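Local structure of adenosine monophosphate-protein transferase vopS (Vibrio parahaemolyticus, 3LET) at residues Q14-L18 with E60-L64; M73-G79 with M120-D125; L94-V98 with Y225-N229; E127-L131 with G233-S237. The protein transfers AMP from ATP to a specific threonine of host Rho GTPases (RhoA, Rac and Cdc42), blocking their interaction with downstream effectors and so inhibiting actin assembly. All coordinates share one frame. Residue numbers count along the deposited sequence, not the author numbering.

Contact 1 is the surface contact of the four and the most remote from the chain centre; it joins the N-terminal helix 14-18 to helix 58-75 through a salt bridge and a hydrogen bond between two glutamine side chains. Contacts 2, 3 and 4 are buried and adjoin one another. Contact 2 also uses helix 58-75, at its far end, and packs methionine and phenylalanine against helix 113-139, with water bridges at its margin. Contacts 3 and 4 both fasten the loop between helices 207-217 and 238-255 of the Fic region onto N-terminal helices, 88-102 and 113-139 respectively: the first by arginine-tyrosine stacking and apolar packing, the second by a glutamate and ordered water.

Contact 1: Q14-L18 with E60-L64; sequences QAQRL and ELSQL
Both segments are helical and run almost parallel, their short axes 4° apart in direction and 11.6 Å apart at closest approach. The CA atoms in register are those of Q14 and E60, 7.1 Å apart, and of L18 and L64, 8.4 Å apart. At this spacing the backbones do not meet, and long side chains span the gap. The charged link is a bidentate, side-on salt bridge between R17 and E60: NE of R17 donates to OE2 of E60 at 2.7 Å, and NH2 of R17 to OE1 of E60 at 2.8 Å, both nearly straight. E60 reaches across extended (chi1 and chi2 t), while R17 (chi1 m, chi2 t, chi3 m) turns the edge of its guanidinium to the carboxylate. The pairing lays the short N-terminal helix 14-18 alongside helix 58-75 at the surface of the helical VopS N-terminal region; H26 of helix 23-30 also hydrogen-bonds OE2 of E60. The neutral polar link joins Q14, extended with chi1 and chi2 t, to Q63 (chi1 m, chi2 t), NE2 of Q14 donating to OE1 of Q63 at 2.9 Å. Apolar groups border these bonds: CB of Q14 lies 3.5 Å from OE1 of E60, and CD1 of L18 approaches OE1 of Q63 to 3.5 Å.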
loop_
_atom_site.group_PDB
_atom_site.type_symbol
_atom_site.label_atom_id
_atom_site.label_comp_id
_atom_site.label_asym_id
_atom_site.label_seq_id
_atom_site.Cartn_x
_atom_site.Cartn_y
_atom_site.Cartn_z
ATOM N N GLN A 14 -5.080 -9.919 -33.125
ATOM C CA GLN A 14 -5.158 -9.733 -31.680
ATOM C C GLN A 14 -4.008 -8.874 -31.140
ATOM O O GLN A 14 -4.223 -8.001 -30.297
ATOM C CB GLN A 14 -5.176 -11.081 -30.958
ATOM C CG GLN A 14 -5.027 -10.958 -29.435
ATOM C CD GLN A 14 -4.930 -12.314 -28.742
ATOM O OE1 GLN A 14 -4.709 -13.338 -29.391
ATOM N NE2 GLN A 14 -5.085 -12.318 -27.410
ATOM N N ALA A 15 -2.792 -9.124 -31.619
ATOM C CA ALA A 15 -1.615 -8.393 -31.146
ATOM C C ALA A 15 -1.744 -6.896 -31.420
ATOM O O ALA A 15 -1.379 -6.071 -30.582
ATOM C CB ALA A 15 -0.356 -8.928 -31.790
ATOM N N GLN A 16 -2.249 -6.554 -32.601
ATOM C CA GLN A 16 -2.537 -5.163 -32.933
ATOM C C GLN A 16 -3.609 -4.607 -31.970
ATOM O O GLN A 16 -3.449 -3.535 -31.401
ATOM C CB GLN A 16 -3.014 -5.066 -34.386
ATOM C CG GLN A 16 -3.349 -3.658 -34.850
ATOM C CD GLN A 16 -3.754 -3.588 -36.324
ATOM O OE1 GLN A 16 -4.209 -4.576 -36.913
ATOM N NE2 GLN A 16 -3.597 -2.409 -36.918
ATOM N N ARG A 17 -4.691 -5.353 -31.772
ATOM C CA ARG A 17 -5.813 -4.853 -30.977
ATOM C C ARG A 17 -5.409 -4.613 -29.531
ATOM O O ARG A 17 -5.931 -3.712 -28.883
ATOM C CB ARG A 17 -7.010 -5.805 -31.059
ATOM C CG ARG A 17 -7.654 -5.844 -32.439
ATOM C CD ARG A 17 -8.919 -6.678 -32.442
ATOM N NE ARG A 17 -8.648 -8.098 -32.215
ATOM C CZ ARG A 17 -8.408 -8.988 -33.176
ATOM N NH1 ARG A 17 -8.393 -8.619 -34.450
ATOM N NH2 ARG A 17 -8.190 -10.256 -32.859
ATOM N N LEU A 18 -4.483 -5.418 -29.019
ATOM C CA LEU A 18 -4.043 -5.273 -27.633
ATOM C C LEU A 18 -3.255 -3.990 -27.375
ATOM O O LEU A 18 -3.171 -3.517 -26.233
ATOM C CB LEU A 18 -3.204 -6.478 -27.224
ATOM C CG LEU A 18 -4.078 -7.646 -26.793
ATOM C CD1 LEU A 18 -3.267 -8.932 -26.713
ATOM C CD2 LEU A 18 -4.758 -7.309 -25.456
ATOM N N GLU A 60 -8.665 -13.786 -25.904
ATOM C CA GLU A 60 -8.760 -12.357 -26.130
ATOM C C GLU A 60 -9.977 -11.747 -25.432
ATOM O O GLU A 60 -9.905 -10.650 -24.865
ATOM C CB GLU A 60 -8.816 -12.040 -27.621
ATOM C CG GLU A 60 -8.712 -10.560 -27.881
ATOM C CD GLU A 60 -8.691 -10.201 -29.345
ATOM O OE1 GLU A 60 -8.578 -11.114 -30.200
ATOM O OE2 GLU A 60 -8.784 -8.991 -29.630
ATOM N N LEU A 61 -11.092 -12.457 -25.435
ATOM C CA LEU A 61 -12.283 -11.909 -24.802
ATOM C C LEU A 61 -12.079 -11.730 -23.302
ATOM O O LEU A 61 -12.601 -10.795 -22.714
ATOM C CB LEU A 61 -13.484 -12.807 -25.066
ATOM C CG LEU A 61 -13.954 -12.735 -26.526
ATOM C CD1 LEU A 61 -14.975 -13.845 -26.788
ATOM C CD2 LEU A 61 -14.579 -11.375 -26.903
ATOM N N SER A 62 -11.332 -12.637 -22.690
ATOM C CA SER A 62 -11.010 -12.483 -21.281
ATOM C C SER A 62 -10.182 -11.206 -21.049
ATOM O O SER A 62 -10.425 -10.468 -20.102
ATOM C CB SER A 62 -10.238 -13.703 -20.773
ATOM O OG SER A 62 -9.936 -13.554 -19.397
ATOM N N GLN A 63 -9.196 -10.958 -21.906
ATOM C CA GLN A 63 -8.371 -9.743 -21.803
ATOM C C GLN A 63 -9.228 -8.492 -21.949
ATOM O O GLN A 63 -9.114 -7.542 -21.166
ATOM C CB GLN A 63 -7.295 -9.721 -22.889
ATOM C CG GLN A 63 -6.225 -10.813 -22.738
ATOM C CD GLN A 63 -5.319 -10.917 -23.966
ATOM O OE1 GLN A 63 -5.776 -10.790 -25.099
ATOM N NE2 GLN A 63 -4.030 -11.137 -23.738
ATOM N N LEU A 64 -10.065 -8.490 -22.972
ATOM C CA LEU A 64 -10.888 -7.338 -23.285
ATOM C C LEU A 64 -11.909 -7.083 -22.182
ATOM O O LEU A 64 -12.113 -5.940 -21.803
ATOM C CB LEU A 64 -11.593 -7.543 -24.620
ATOM C CG LEU A 64 -12.524 -6.411 -25.059
ATOM C CD1 LEU A 64 -11.789 -5.054 -25.168
ATOM C CD2 LEU A 64 -13.222 -6.756 -26.391
#

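Contact 2: M73-G79 with M120-D125; sequences MLETDSG and MQAVFD
This is a buried helix-to-helix packing contact in the all-helical N-terminal region, where the corner between helices 58-75 and 77-86 fits against helix 113-139 through a Met-aromatic contact. M73 (chi1, chi2 and chi3 all m) sets its CE over one face of the F124 ring, 4.0 Å from the centroid, with SD oblique at 5.4 Å; the same CE lies 3.6 Å from CB of M120. F124 points toward the corner with chi1 m, and L82 touches its side chain too. The turn is fixed by T76, an N-cap residue with phi/psi -71/162 and chi1 p: OG1 of T76 accepts from N of G79 at 3.0 Å and donates to O of M73 at 2.8 Å. S78 comes closest in backbone, its CA 5.6 Å from that of D125, and its OG sits 3.2 Å from CB of F124. At the margin, two waters link OE1 of Q121 to the start of helix 77-86: water 1 joins it to N of D77, and water 2 lies 2.7 Å from OE1 of Q121 and 2.9 Å from N of S78.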
loop_
_atom_site.group_PDB
_atom_site.type_symbol
_atom_site.label_atom_id
_atom_site.label_comp_id
_atom_site.label_asym_id
_atom_site.label_seq_id
_atom_site.Cartn_x
_atom_site.Cartn_y
_atom_site.Cartn_z
ATOM N N MET A 73 -14.419 0.675 -13.786
ATOM C CA MET A 73 -14.247 0.779 -12.332
ATOM C C MET A 73 -13.450 2.044 -11.963
ATOM O O MET A 73 -13.704 2.671 -10.941
ATOM C CB MET A 73 -13.542 -0.464 -11.778
ATOM C CG MET A 73 -14.447 -1.692 -11.628
ATOM S SD MET A 73 -16.068 -1.367 -10.866
ATOM C CE MET A 73 -15.618 -0.886 -9.210
ATOM N N LEU A 74 -12.467 2.411 -12.772
ATOM C CA LEU A 74 -11.671 3.600 -12.450
ATOM C C LEU A 74 -12.498 4.888 -12.559
ATOM O O LEU A 74 -12.132 5.921 -11.972
ATOM C CB LEU A 74 -10.446 3.679 -13.385
ATOM C CG LEU A 74 -9.394 2.600 -13.130
ATOM C CD1 LEU A 74 -8.423 2.510 -14.324
ATOM C CD2 LEU A 74 -8.609 2.892 -11.818
ATOM N N GLU A 75 -13.599 4.867 -13.321
ATOM C CA GLU A 75 -14.415 6.073 -13.421
ATOM C C GLU A 75 -15.588 6.110 -12.423
ATOM O O GLU A 75 -16.340 7.083 -12.404
ATOM C CB GLU A 75 -14.946 6.255 -14.842
ATOM C CG GLU A 75 -13.849 6.450 -15.873
ATOM C CD GLU A 75 -12.873 7.562 -15.497
ATOM O OE1 GLU A 75 -13.342 8.669 -15.150
ATOM O OE2 GLU A 75 -11.642 7.329 -15.548
ATOM N N THR A 76 -15.772 5.063 -11.623
ATOM C CA THR A 76 -16.863 5.085 -10.621
ATOM C C THR A 76 -16.521 6.068 -9.504
ATOM O O THR A 76 -15.354 6.454 -9.332
ATOM C CB THR A 76 -17.105 3.701 -9.978
ATOM O OG1 THR A 76 -15.921 3.262 -9.313
ATOM C CG2 THR A 76 -17.496 2.648 -11.048
ATOM N N ASP A 77 -17.526 6.476 -8.734
ATOM C CA ASP A 77 -17.262 7.352 -7.607
ATOM C C ASP A 77 -16.214 6.735 -6.669
ATOM O O ASP A 77 -15.280 7.428 -6.233
ATOM C CB ASP A 77 -18.553 7.627 -6.836
ATOM C CG ASP A 77 -19.421 8.665 -7.522
ATOM O OD1 ASP A 77 -19.070 9.074 -8.658
ATOM O OD2 ASP A 77 -20.440 9.077 -6.922
ATOM N N SER A 78 -16.351 5.456 -6.326
ATOM C CA SER A 78 -15.362 4.854 -5.407
ATOM C C SER A 78 -13.989 4.747 -6.059
ATOM O O SER A 78 -12.971 4.912 -5.399
ATOM C CB SER A 78 -15.807 3.479 -4.888
ATOM O OG SER A 78 -16.094 2.600 -5.950
ATOM N N GLY A 79 -13.947 4.519 -7.368
ATOM C CA GLY A 79 -12.669 4.476 -8.048
ATOM C C GLY A 79 -11.976 5.830 -7.998
ATOM O O GLY A 79 -10.764 5.919 -7.814
ATOM N N MET A 120 -18.358 -4.728 -7.339
ATOM C CA MET A 120 -16.997 -4.215 -7.222
ATOM C C MET A 120 -16.958 -2.789 -6.656
ATOM O O MET A 120 -15.994 -2.399 -5.995
ATOM C CB MET A 120 -16.266 -4.322 -8.552
ATOM C CG MET A 120 -15.933 -5.772 -8.872
ATOM S SD MET A 120 -14.957 -5.973 -10.351
ATOM C CE MET A 120 -16.010 -5.221 -11.578
ATOM N N GLN A 121 -17.991 -1.994 -6.898
ATOM C CA GLN A 121 -18.044 -0.687 -6.230
ATOM C C GLN A 121 -18.193 -0.858 -4.736
ATOM O O GLN A 121 -17.656 -0.050 -3.966
ATOM C CB GLN A 121 -19.183 0.180 -6.774
ATOM C CG GLN A 121 -18.878 0.703 -8.171
ATOM C CD GLN A 121 -20.016 1.505 -8.759
ATOM O OE1 GLN A 121 -20.148 2.713 -8.516
ATOM N NE2 GLN A 121 -20.865 0.834 -9.519
ATOM N N ALA A 122 -18.921 -1.880 -4.293
ATOM C CA ALA A 122 -18.986 -2.122 -2.849
ATOM C C ALA A 122 -17.616 -2.560 -2.307
ATOM O O ALA A 122 -17.222 -2.161 -1.211
ATOM C CB ALA A 122 -20.085 -3.160 -2.510
ATOM N N VAL A 123 -16.869 -3.361 -3.073
ATOM C CA VAL A 123 -15.534 -3.769 -2.639
ATOM C C VAL A 123 -14.651 -2.524 -2.508
ATOM O O VAL A 123 -13.995 -2.348 -1.504
ATOM C CB VAL A 123 -14.886 -4.779 -3.618
ATOM C CG1 VAL A 123 -13.394 -4.981 -3.293
ATOM C CG2 VAL A 123 -15.647 -6.119 -3.585
ATOM N N PHE A 124 -14.673 -1.651 -3.509
ATOM C CA PHE A 124 -13.880 -0.395 -3.478
ATOM C C PHE A 124 -14.308 0.482 -2.301
ATOM O O PHE A 124 -13.460 1.074 -1.610
ATOM C CB PHE A 124 -14.104 0.428 -4.764
ATOM C CG PHE A 124 -13.200 0.068 -5.926
ATOM C CD1 PHE A 124 -12.439 -1.086 -5.926
ATOM C CD2 PHE A 124 -13.134 0.906 -7.032
ATOM C CE1 PHE A 124 -11.632 -1.403 -6.988
ATOM C CE2 PHE A 124 -12.333 0.582 -8.114
ATOM C CZ PHE A 124 -11.586 -0.583 -8.089
ATOM N N ASP A 125 -15.625 0.597 -2.067
ATOM C CA ASP A 125 -16.122 1.451 -0.969
ATOM C C ASP A 125 -15.574 0.956 0.376
ATOM O O ASP A 125 -15.289 1.761 1.297
ATOM C CB ASP A 125 -17.655 1.397 -0.887
ATOM C CG ASP A 125 -18.370 2.379 -1.841
ATOM O OD1 ASP A 125 -17.788 3.391 -2.264
ATOM O OD2 ASP A 125 -19.567 2.144 -2.133
HETATM O O HOH W 1 -20.182 5.464 -9.520
HETATM O O HOH W 2 -18.706 3.758 -6.542
#

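Contact 3: L94-V98 with Y225-N229; sequences LAVRV and YRGPN
Y225 and R97 bury the most surface here, with P228 next. Residues 94-98 form a turn of helix; residues 225-229 run as an open loop of extended backbone (Y225 phi/psi -63/132, P228 -53/144), closest at V98 and G227, whose CA atoms are 7.3 Å apart. R97 folds back (chi1, chi2 and chi3 all m) along one face of the Y225 ring: its CB lies 3.8 Å from the ring centroid, and its guanidinium stacks on the ring with centres 4.3 Å apart and planes at 27°, an off-centre cation-pi contact. Y225, with chi1 t, aims its ring at the helix, so that its OH lies 3.6 Å from CD1 of L94 and 4.0 Å from CG2 of V98. P228 closes the apolar end, its CD 4.2 Å from both CD1 of L94 and CG2 of V98, while V123 and E127 of helix 113-139 touch its ring as well. Cation-pi stacking at R97 and aliphatic packing at L94, V98 and P228 thus fasten the loop preceding helix 238-255 of the Fic domain to helix 88-102 of the VopS N-terminal region.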
loop_
_atom_site.group_PDB
_atom_site.type_symbol
_atom_site.label_atom_id
_atom_site.label_comp_id
_atom_site.label_asym_id
_atom_site.label_seq_id
_atom_site.Cartn_x
_atom_site.Cartn_y
_atom_site.Cartn_z
ATOM N N LEU A 94 -4.811 -1.929 -8.252
ATOM C CA LEU A 94 -5.822 -2.491 -7.375
ATOM C C LEU A 94 -7.043 -2.875 -8.201
ATOM O O LEU A 94 -7.629 -3.913 -8.010
ATOM C CB LEU A 94 -6.244 -1.458 -6.285
ATOM C CG LEU A 94 -7.325 -1.972 -5.325
ATOM C CD1 LEU A 94 -6.955 -3.309 -4.704
ATOM C CD2 LEU A 94 -7.585 -0.941 -4.212
ATOM N N ALA A 95 -7.442 -1.984 -9.088
ATOM C CA ALA A 95 -8.653 -2.189 -9.883
ATOM C C ALA A 95 -8.513 -3.498 -10.691
ATOM O O ALA A 95 -9.441 -4.306 -10.772
ATOM C CB ALA A 95 -8.856 -0.987 -10.810
ATOM N N VAL A 96 -7.345 -3.702 -11.289
ATOM C CA VAL A 96 -7.097 -4.929 -12.059
ATOM C C VAL A 96 -7.253 -6.179 -11.222
ATOM O O VAL A 96 -7.837 -7.176 -11.684
ATOM C CB VAL A 96 -5.666 -4.936 -12.656
ATOM C CG1 VAL A 96 -5.383 -6.272 -13.320
ATOM C CG2 VAL A 96 -5.533 -3.784 -13.657
ATOM N N ARG A 97 -6.735 -6.153 -9.985
ATOM C CA ARG A 97 -6.821 -7.347 -9.117
ATOM C C ARG A 97 -8.245 -7.617 -8.629
ATOM O O ARG A 97 -8.660 -8.778 -8.520
ATOM C CB ARG A 97 -5.898 -7.208 -7.885
ATOM C CG ARG A 97 -4.430 -7.143 -8.218
ATOM C CD ARG A 97 -4.003 -8.263 -9.151
ATOM N NE ARG A 97 -3.978 -9.563 -8.486
ATOM C CZ ARG A 97 -2.884 -10.149 -8.001
ATOM N NH1 ARG A 97 -1.701 -9.554 -8.091
ATOM N NH2 ARG A 97 -2.979 -11.340 -7.422
ATOM N N VAL A 98 -8.999 -6.554 -8.344
ATOM C CA VAL A 98 -10.385 -6.701 -7.912
ATOM C C VAL A 98 -11.207 -7.256 -9.072
ATOM O O VAL A 98 -12.038 -8.148 -8.887
ATOM C CB VAL A 98 -10.924 -5.349 -7.388
ATOM C CG1 VAL A 98 -12.461 -5.322 -7.288
ATOM C CG2 VAL A 98 -10.282 -5.068 -5.989
ATOM N N TYR A 225 -0.272 -10.637 -3.165
ATOM C CA TYR A 225 -1.411 -9.714 -3.090
ATOM C C TYR A 225 -2.390 -10.077 -1.983
ATOM O O TYR A 225 -2.801 -11.230 -1.851
ATOM C CB TYR A 225 -2.156 -9.738 -4.419
ATOM C CG TYR A 225 -3.480 -9.000 -4.440
ATOM C CD1 TYR A 225 -3.517 -7.617 -4.443
ATOM C CD2 TYR A 225 -4.682 -9.693 -4.488
ATOM C CE1 TYR A 225 -4.713 -6.945 -4.491
ATOM C CE2 TYR A 225 -5.895 -9.029 -4.537
ATOM C CZ TYR A 225 -5.901 -7.649 -4.539
ATOM O OH TYR A 225 -7.074 -6.946 -4.605
ATOM N N ARG A 226 -2.763 -9.084 -1.187
ATOM C CA ARG A 226 -3.884 -9.223 -0.266
ATOM C C ARG A 226 -4.948 -8.214 -0.685
ATOM O O ARG A 226 -4.649 -7.036 -0.788
ATOM C CB ARG A 226 -3.455 -8.932 1.171
ATOM C CG ARG A 226 -4.596 -9.131 2.165
ATOM C CD ARG A 226 -4.230 -8.707 3.574
ATOM N NE ARG A 226 -3.928 -7.280 3.672
ATOM C CZ ARG A 226 -2.698 -6.795 3.778
ATOM N NH1 ARG A 226 -1.661 -7.630 3.824
ATOM N NH2 ARG A 226 -2.493 -5.492 3.870
ATOM N N GLY A 227 -6.164 -8.662 -0.967
ATOM C CA GLY A 227 -7.209 -7.761 -1.448
ATOM C C GLY A 227 -7.959 -7.065 -0.314
ATOM O O GLY A 227 -7.720 -7.356 0.843
ATOM N N PRO A 228 -8.873 -6.141 -0.650
ATOM C CA PRO A 228 -9.721 -5.474 0.348
ATOM C C PRO A 228 -10.451 -6.465 1.246
ATOM O O PRO A 228 -10.867 -7.529 0.772
ATOM C CB PRO A 228 -10.744 -4.718 -0.505
ATOM C CG PRO A 228 -9.991 -4.449 -1.817
ATOM C CD PRO A 228 -9.194 -5.712 -2.035
ATOM N N ASN A 229 -10.619 -6.120 2.521
ATOM C CA ASN A 229 -11.326 -7.010 3.437
ATOM C C ASN A 229 -12.784 -6.593 3.429
ATOM O O ASN A 229 -13.103 -5.457 3.755
ATOM C CB ASN A 229 -10.741 -6.943 4.861
ATOM C CG ASN A 229 -11.307 -8.023 5.766
ATOM O OD1 ASN A 229 -12.524 -8.148 5.908
ATOM N ND2 ASN A 229 -10.428 -8.815 6.376
#

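Contact 4: E127-L131 with G233-S237; sequences EVMHL and GTLPS
The carboxylate of E127 grips the start of helix 238-255. Its OE2 accepts from OG of S237 at 2.6 Å and from N of S237 at 2.9 Å, while OE1 of E127 takes a weak bond from the same N at 3.3 Å. S237 is the N-cap residue, and its OG (chi1 p) also caps N of G240, so a glutamate of helix 113-139 holds an N-cap in the Fic domain. E127 reaches it with chi1 t and chi2 p. Further out, water 3 joins three groups, lying 2.7 Å from OE1 of E127, 2.9 Å from ND1 of H130 and 2.7 Å from O of L235. Residues 127-131 are helical; residues 233-237 form an irregular loop that comes closest at T234, its CA 5.5 Å from that of H130. H130 (chi1 m) turns one face of its ring to T234, whose CA stands 3.8 Å from the ring centroid, almost on its normal: a CH-pi contact. The CA-to-CB bond of L235 points away from helix 113-139, and its side chain lies about 7 Å from that of N281, probably an ATP-binding residue. L131 packs its CD2 3.7 Å from CB of P236. Water 4 bridges the backbones, 2.7 Å from O of H130 and 2.9 Å from O of T234.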
loop_
_atom_site.group_PDB
_atom_site.type_symbol
_atom_site.label_atom_id
_atom_site.label_comp_id
_atom_site.label_asym_id
_atom_site.label_seq_id
_atom_site.Cartn_x
_atom_site.Cartn_y
_atom_site.Cartn_z
ATOM N N GLU A 127 -12.785 -0.695 0.809
ATOM C CA GLU A 127 -11.353 -0.371 0.852
ATOM C C GLU A 127 -11.184 1.102 1.213
ATOM O O GLU A 127 -10.388 1.448 2.090
ATOM C CB GLU A 127 -10.690 -0.671 -0.483
ATOM C CG GLU A 127 -9.180 -0.349 -0.513
ATOM C CD GLU A 127 -8.318 -1.296 0.345
ATOM O OE1 GLU A 127 -8.863 -2.199 1.008
ATOM O OE2 GLU A 127 -7.068 -1.129 0.348
ATOM N N VAL A 128 -11.946 1.981 0.561
ATOM C CA VAL A 128 -11.863 3.414 0.869
ATOM C C VAL A 128 -12.137 3.668 2.362
ATOM O O VAL A 128 -11.419 4.424 3.009
ATOM C CB VAL A 128 -12.872 4.223 0.021
ATOM C CG1 VAL A 128 -12.989 5.676 0.548
ATOM C CG2 VAL A 128 -12.463 4.198 -1.463
ATOM N N MET A 129 -13.182 3.046 2.908
ATOM C CA MET A 129 -13.485 3.211 4.323
ATOM C C MET A 129 -12.277 2.876 5.202
ATOM O O MET A 129 -11.998 3.546 6.208
ATOM C CB MET A 129 -14.633 2.276 4.717
ATOM C CG MET A 129 -15.998 2.792 4.384
ATOM S SD MET A 129 -17.270 1.717 5.090
ATOM C CE MET A 129 -16.694 1.654 6.800
ATOM N N HIS A 130 -11.597 1.797 4.855
ATOM C CA HIS A 130 -10.526 1.269 5.721
ATOM C C HIS A 130 -9.286 2.120 5.639
ATOM O O HIS A 130 -8.605 2.331 6.644
ATOM C CB HIS A 130 -10.227 -0.182 5.345
ATOM C CG HIS A 130 -11.392 -1.098 5.578
ATOM N ND1 HIS A 130 -11.558 -2.292 4.912
ATOM C CD2 HIS A 130 -12.470 -0.961 6.391
ATOM C CE1 HIS A 130 -12.679 -2.868 5.325
ATOM N NE2 HIS A 130 -13.251 -2.081 6.216
ATOM N N LEU A 131 -8.983 2.615 4.446
ATOM C CA LEU A 131 -7.825 3.496 4.297
ATOM C C LEU A 131 -8.114 4.778 5.056
ATOM O O LEU A 131 -7.236 5.359 5.694
ATOM C CB LEU A 131 -7.587 3.837 2.833
ATOM C CG LEU A 131 -7.324 2.580 1.990
ATOM C CD1 LEU A 131 -7.038 2.951 0.542
ATOM C CD2 LEU A 131 -6.171 1.768 2.546
ATOM N N GLY A 233 -13.183 -7.366 8.628
ATOM C CA GLY A 233 -11.843 -6.894 8.962
ATOM C C GLY A 233 -11.614 -5.480 8.467
ATOM O O GLY A 233 -12.364 -4.981 7.639
ATOM N N THR A 234 -10.581 -4.821 8.974
ATOM C CA THR A 234 -10.288 -3.451 8.545
ATOM C C THR A 234 -8.898 -3.310 7.900
ATOM O O THR A 234 -8.513 -2.204 7.522
ATOM C CB THR A 234 -10.409 -2.443 9.715
ATOM O OG1 THR A 234 -9.586 -2.879 10.799
ATOM C CG2 THR A 234 -11.854 -2.330 10.191
ATOM N N LEU A 235 -8.164 -4.413 7.761
ATOM C CA LEU A 235 -6.831 -4.384 7.143
ATOM C C LEU A 235 -6.929 -3.854 5.713
ATOM O O LEU A 235 -7.717 -4.394 4.939
ATOM C CB LEU A 235 -6.264 -5.797 7.037
ATOM C CG LEU A 235 -5.036 -6.233 7.835
ATOM C CD1 LEU A 235 -4.508 -7.533 7.227
ATOM C CD2 LEU A 235 -3.954 -5.178 7.844
ATOM N N PRO A 236 -6.130 -2.828 5.358
ATOM C CA PRO A 236 -6.020 -2.368 3.966
ATOM C C PRO A 236 -5.588 -3.502 3.039
ATOM O O PRO A 236 -4.927 -4.428 3.503
ATOM C CB PRO A 236 -4.916 -1.321 4.034
ATOM C CG PRO A 236 -4.973 -0.820 5.431
ATOM C CD PRO A 236 -5.301 -2.006 6.260
ATOM N N SER A 237 -5.951 -3.447 1.761
ATOM C CA SER A 237 -5.380 -4.378 0.798
ATOM C C SER A 237 -3.882 -4.117 0.799
ATOM O O SER A 237 -3.418 -3.076 1.277
ATOM C CB SER A 237 -5.937 -4.130 -0.611
ATOM O OG SER A 237 -5.631 -2.812 -1.063
HETATM O O HOH W 3 -9.573 -3.479 3.227
HETATM O O HOH W 4 -8.418 0.497 8.650
#